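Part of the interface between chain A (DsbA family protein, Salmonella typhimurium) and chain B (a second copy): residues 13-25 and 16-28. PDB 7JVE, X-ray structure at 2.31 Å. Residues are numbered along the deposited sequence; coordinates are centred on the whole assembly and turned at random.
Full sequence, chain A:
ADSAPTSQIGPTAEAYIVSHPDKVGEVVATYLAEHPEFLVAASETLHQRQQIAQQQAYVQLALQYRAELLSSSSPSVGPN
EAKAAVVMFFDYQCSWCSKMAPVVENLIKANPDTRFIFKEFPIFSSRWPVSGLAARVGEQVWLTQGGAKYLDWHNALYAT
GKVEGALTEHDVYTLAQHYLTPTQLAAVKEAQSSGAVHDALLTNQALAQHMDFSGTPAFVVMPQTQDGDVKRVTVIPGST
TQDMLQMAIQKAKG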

# COMPACT_ATOMS: atom_id res chain seq x y z
N ALA A 13 -21.73 18.47 38.07
CA ALA A 13 -20.38 17.98 37.83
C ALA A 13 -20.03 18.03 36.34
O ALA A 13 -18.94 18.45 35.96
CB ALA A 13 -20.24 16.57 38.39
N GLU A 14 -20.95 17.60 35.48
CA GLU A 14 -20.62 17.56 34.06
C GLU A 14 -20.67 18.94 33.43
O GLU A 14 -19.93 19.21 32.48
CB GLU A 14 -21.54 16.59 33.32
CG GLU A 14 -22.92 17.14 32.99
CD GLU A 14 -23.75 16.14 32.20
OE1 GLU A 14 -23.17 15.16 31.67
OE2 GLU A 14 -24.99 16.34 32.11
N ALA A 15 -21.54 19.83 33.93
CA ALA A 15 -21.54 21.19 33.44
C ALA A 15 -20.24 21.90 33.80
O ALA A 15 -19.75 22.73 33.02
CB ALA A 15 -22.75 21.95 34.00
N TYR A 16 -19.67 21.57 34.96
CA TYR A 16 -18.40 22.16 35.36
C TYR A 16 -17.27 21.68 34.44
O TYR A 16 -16.45 22.49 33.99
CB TYR A 16 -18.11 21.84 36.83
CG TYR A 16 -16.85 22.51 37.35
CD1 TYR A 16 -15.60 21.91 37.19
CD2 TYR A 16 -16.90 23.75 37.99
CE1 TYR A 16 -14.45 22.51 37.65
CE2 TYR A 16 -15.74 24.37 38.46
CZ TYR A 16 -14.52 23.74 38.28
OH TYR A 16 -13.36 24.31 38.72
N ILE A 17 -17.23 20.39 34.15
CA ILE A 17 -16.21 19.88 33.23
C ILE A 17 -16.35 20.53 31.86
O ILE A 17 -15.36 20.97 31.26
CB ILE A 17 -16.29 18.35 33.17
CG1 ILE A 17 -15.84 17.77 34.50
CG2 ILE A 17 -15.45 17.76 31.99
CD1 ILE A 17 -16.45 16.43 34.81
N VAL A 18 -17.58 20.63 31.35
CA VAL A 18 -17.81 21.34 30.09
C VAL A 18 -17.21 22.74 30.15
O VAL A 18 -16.54 23.18 29.21
CB VAL A 18 -19.31 21.37 29.74
CG1 VAL A 18 -19.50 21.96 28.37
CG2 VAL A 18 -19.86 19.96 29.73
N SER A 19 -17.43 23.46 31.26
CA SER A 19 -16.89 24.82 31.39
C SER A 19 -15.38 24.83 31.51
O SER A 19 -14.73 25.78 31.05
CB SER A 19 -17.47 25.52 32.61
OG SER A 19 -18.84 25.61 32.45
N HIS A 20 -14.80 23.83 32.17
CA HIS A 20 -13.38 23.79 32.49
C HIS A 20 -12.84 22.43 32.07
O HIS A 20 -12.53 21.58 32.92
CB HIS A 20 -13.14 24.05 33.98
CG HIS A 20 -13.93 25.19 34.54
ND1 HIS A 20 -15.21 25.03 35.04
CD2 HIS A 20 -13.63 26.50 34.71
CE1 HIS A 20 -15.66 26.20 35.48
NE2 HIS A 20 -14.71 27.10 35.30
N PRO A 21 -12.72 22.19 30.77
CA PRO A 21 -12.44 20.83 30.29
C PRO A 21 -11.00 20.34 30.44
O PRO A 21 -10.79 19.13 30.40
CB PRO A 21 -12.89 20.89 28.80
CG PRO A 21 -12.79 22.34 28.43
CD PRO A 21 -13.14 23.10 29.68
N ASP A 22 -9.99 21.19 30.63
CA ASP A 22 -8.61 20.69 30.68
C ASP A 22 -8.32 19.61 31.70
O ASP A 22 -7.65 18.63 31.36
CB ASP A 22 -7.68 21.89 30.75
CG ASP A 22 -7.37 22.39 29.40
OD1 ASP A 22 -7.21 21.45 28.56
OD2 ASP A 22 -7.41 23.66 29.15
N LYS A 23 -8.80 19.73 32.92
CA LYS A 23 -8.36 18.72 33.87
C LYS A 23 -8.91 17.36 33.50
O LYS A 23 -8.15 16.39 33.42
CB LYS A 23 -8.71 19.10 35.31
CG LYS A 23 -7.69 20.05 35.95
CD LYS A 23 -8.33 20.94 37.03
CE LYS A 23 -7.29 21.62 37.93
NZ LYS A 23 -6.72 22.88 37.33
N VAL A 24 -10.20 17.27 33.20
CA VAL A 24 -10.76 15.97 32.87
C VAL A 24 -10.38 15.57 31.45
O VAL A 24 -10.19 14.37 31.16
CB VAL A 24 -12.28 15.94 33.10
CG1 VAL A 24 -12.91 14.74 32.44
CG2 VAL A 24 -12.57 15.92 34.60
N GLY A 25 -10.24 16.54 30.55
CA GLY A 25 -9.77 16.25 29.21
C GLY A 25 -8.39 15.63 29.21
O GLY A 25 -8.14 14.65 28.50
N TYR B 16 -23.03 9.22 37.49
CA TYR B 16 -23.89 9.94 36.55
C TYR B 16 -23.23 10.07 35.18
O TYR B 16 -23.89 9.89 34.15
CB TYR B 16 -24.23 11.32 37.10
CG TYR B 16 -25.16 12.13 36.23
CD1 TYR B 16 -24.66 12.96 35.23
CD2 TYR B 16 -26.53 12.11 36.42
CE1 TYR B 16 -25.51 13.72 34.44
CE2 TYR B 16 -27.38 12.86 35.64
CZ TYR B 16 -26.87 13.66 34.65
OH TYR B 16 -27.71 14.42 33.88
N ILE B 17 -21.95 10.43 35.15
CA ILE B 17 -21.26 10.55 33.88
C ILE B 17 -21.25 9.21 33.16
O ILE B 17 -21.51 9.13 31.95
CB ILE B 17 -19.84 11.11 34.10
CG1 ILE B 17 -19.93 12.60 34.44
CG2 ILE B 17 -18.97 10.89 32.89
CD1 ILE B 17 -18.66 13.21 35.00
N VAL B 18 -21.02 8.12 33.90
CA VAL B 18 -20.98 6.79 33.29
C VAL B 18 -22.31 6.46 32.63
O VAL B 18 -22.35 5.85 31.55
CB VAL B 18 -20.59 5.72 34.33
CG1 VAL B 18 -21.06 4.33 33.87
CG2 VAL B 18 -19.08 5.75 34.57
N SER B 19 -23.42 6.85 33.25
CA SER B 19 -24.73 6.58 32.67
C SER B 19 -25.20 7.65 31.69
O SER B 19 -26.14 7.39 30.93
CB SER B 19 -25.76 6.42 33.79
OG SER B 19 -25.87 7.63 34.52
N HIS B 20 -24.58 8.83 31.68
CA HIS B 20 -24.88 9.90 30.71
C HIS B 20 -23.58 10.39 30.10
O HIS B 20 -23.16 11.53 30.34
CB HIS B 20 -25.63 11.05 31.37
CG HIS B 20 -26.86 10.65 32.12
ND1 HIS B 20 -26.81 10.03 33.35
CD2 HIS B 20 -28.17 10.81 31.83
CE1 HIS B 20 -28.04 9.81 33.78
NE2 HIS B 20 -28.88 10.28 32.87
N PRO B 21 -22.91 9.56 29.30
CA PRO B 21 -21.53 9.88 28.89
C PRO B 21 -21.40 11.00 27.86
O PRO B 21 -20.29 11.52 27.67
CB PRO B 21 -21.03 8.56 28.32
CG PRO B 21 -22.27 7.88 27.80
CD PRO B 21 -23.35 8.25 28.80
N ASP B 22 -22.48 11.37 27.17
CA ASP B 22 -22.32 12.11 25.92
C ASP B 22 -21.62 13.44 26.11
O ASP B 22 -20.77 13.81 25.29
CB ASP B 22 -23.66 12.33 25.24
CG ASP B 22 -24.18 11.08 24.64
OD1 ASP B 22 -23.45 10.07 24.74
OD2 ASP B 22 -25.30 11.10 24.08
N LYS B 23 -21.96 14.18 27.17
CA LYS B 23 -21.45 15.55 27.30
C LYS B 23 -19.99 15.59 27.68
O LYS B 23 -19.25 16.46 27.22
CB LYS B 23 -22.25 16.34 28.34
CG LYS B 23 -23.57 16.65 27.75
CD LYS B 23 -24.54 17.27 28.60
CE LYS B 23 -23.96 18.61 28.90
NZ LYS B 23 -24.80 19.50 29.73
N VAL B 24 -19.59 14.73 28.60
CA VAL B 24 -18.16 14.58 28.86
C VAL B 24 -17.47 13.95 27.65
O VAL B 24 -16.31 14.27 27.33
CB VAL B 24 -17.94 13.77 30.15
CG1 VAL B 24 -16.48 13.45 30.36
CG2 VAL B 24 -18.53 14.53 31.36
N GLY B 25 -18.18 13.08 26.93
CA GLY B 25 -17.62 12.54 25.70
C GLY B 25 -17.24 13.64 24.72
O GLY B 25 -16.13 13.64 24.17
N GLU B 26 -18.15 14.59 24.49
CA GLU B 26 -17.88 15.68 23.56
C GLU B 26 -16.68 16.51 24.02
O GLU B 26 -15.85 16.92 23.20
CB GLU B 26 -19.11 16.58 23.42
CG GLU B 26 -20.38 15.82 23.05
CD GLU B 26 -21.63 16.69 23.13
OE1 GLU B 26 -22.39 16.72 22.14
OE2 GLU B 26 -21.84 17.36 24.17
N VAL B 27 -16.58 16.76 25.32
CA VAL B 27 -15.46 17.53 25.84
C VAL B 27 -14.14 16.86 25.49
O VAL B 27 -13.18 17.52 25.08
CB VAL B 27 -15.61 17.73 27.36
CG1 VAL B 27 -14.27 18.09 27.97
CG2 VAL B 27 -16.58 18.86 27.61
N VAL B 28 -14.07 15.54 25.64
CA VAL B 28 -12.82 14.82 25.40
C VAL B 28 -12.54 14.73 23.90
O VAL B 28 -11.38 14.82 23.46
CB VAL B 28 -12.87 13.43 26.06
CG1 VAL B 28 -11.68 12.56 25.60
CG2 VAL B 28 -12.93 13.58 27.59
O HOH W 1 -21.13 13.38 30.36
O HOH W 2 -25.61 19.40 32.86
O HOH W 3 -24.31 13.76 28.97

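This contact between two copies of a DsbA family protein illustrates a common principle of helix packing: branched aliphatic side chains make the seam, and one buried carboxylate is accommodated by water and a lysine rather than by a direct hydrogen bond. Together the stretches bury 594 Å². Helix 13-19 of chain A runs at 14° to helix 22-28 of chain B, with axes 9.5 Å apart at closest approach, whereas helix 21-25 of chain A lies at 92° to that same helix.

Val B27 meets both arms of chain A. Its CG1 lies 3.2 Å from CB of Pro A21, a tight approach, and 4.2 Å from CG2 of Ile A17, while its CG2 is 4.1 Å from CG2 of Val A18. The two valines are short and branched close to the backbone, which suits a place where the CA atoms of Val A18 and Val B27 are 6.2 Å apart. Deeper in the seam, the CD1 atoms of Ile A17 and Ile B17 meet at 3.9 Å, each carried out by an extended chi2, and CG1 of Val A24 sits 4.3 Å from CG1 of Val B24. CA of Gly A25 lies 4.4 Å from CG2 of Val B28; a CB there would clash with O of Pro A21 in its own chain, at 2.8 Å, not with chain B.

Glu A14 is the polar exception, and chain B covers 116 Å² of it, the largest share of any residue here. Its chi1 is p and its chi2 t, so the carboxylate reaches the backbone of His B20, Lys B23 and Val B24. Water 1 lies 3.0 Å from OE1 of Glu A14, 2.7 Å from O of His B20 and 2.7 Å from N of Val B24; water 3 lies 3.2 Å from that OE1, 2.9 Å from O of His B20 and 3.0 Å from N of Lys B23. OE2 of Glu A14 forms a long salt bridge, 4.0 Å, with NZ of Lys B23, and lies 3.5 Å from CE1 at the ring edge of Tyr B16.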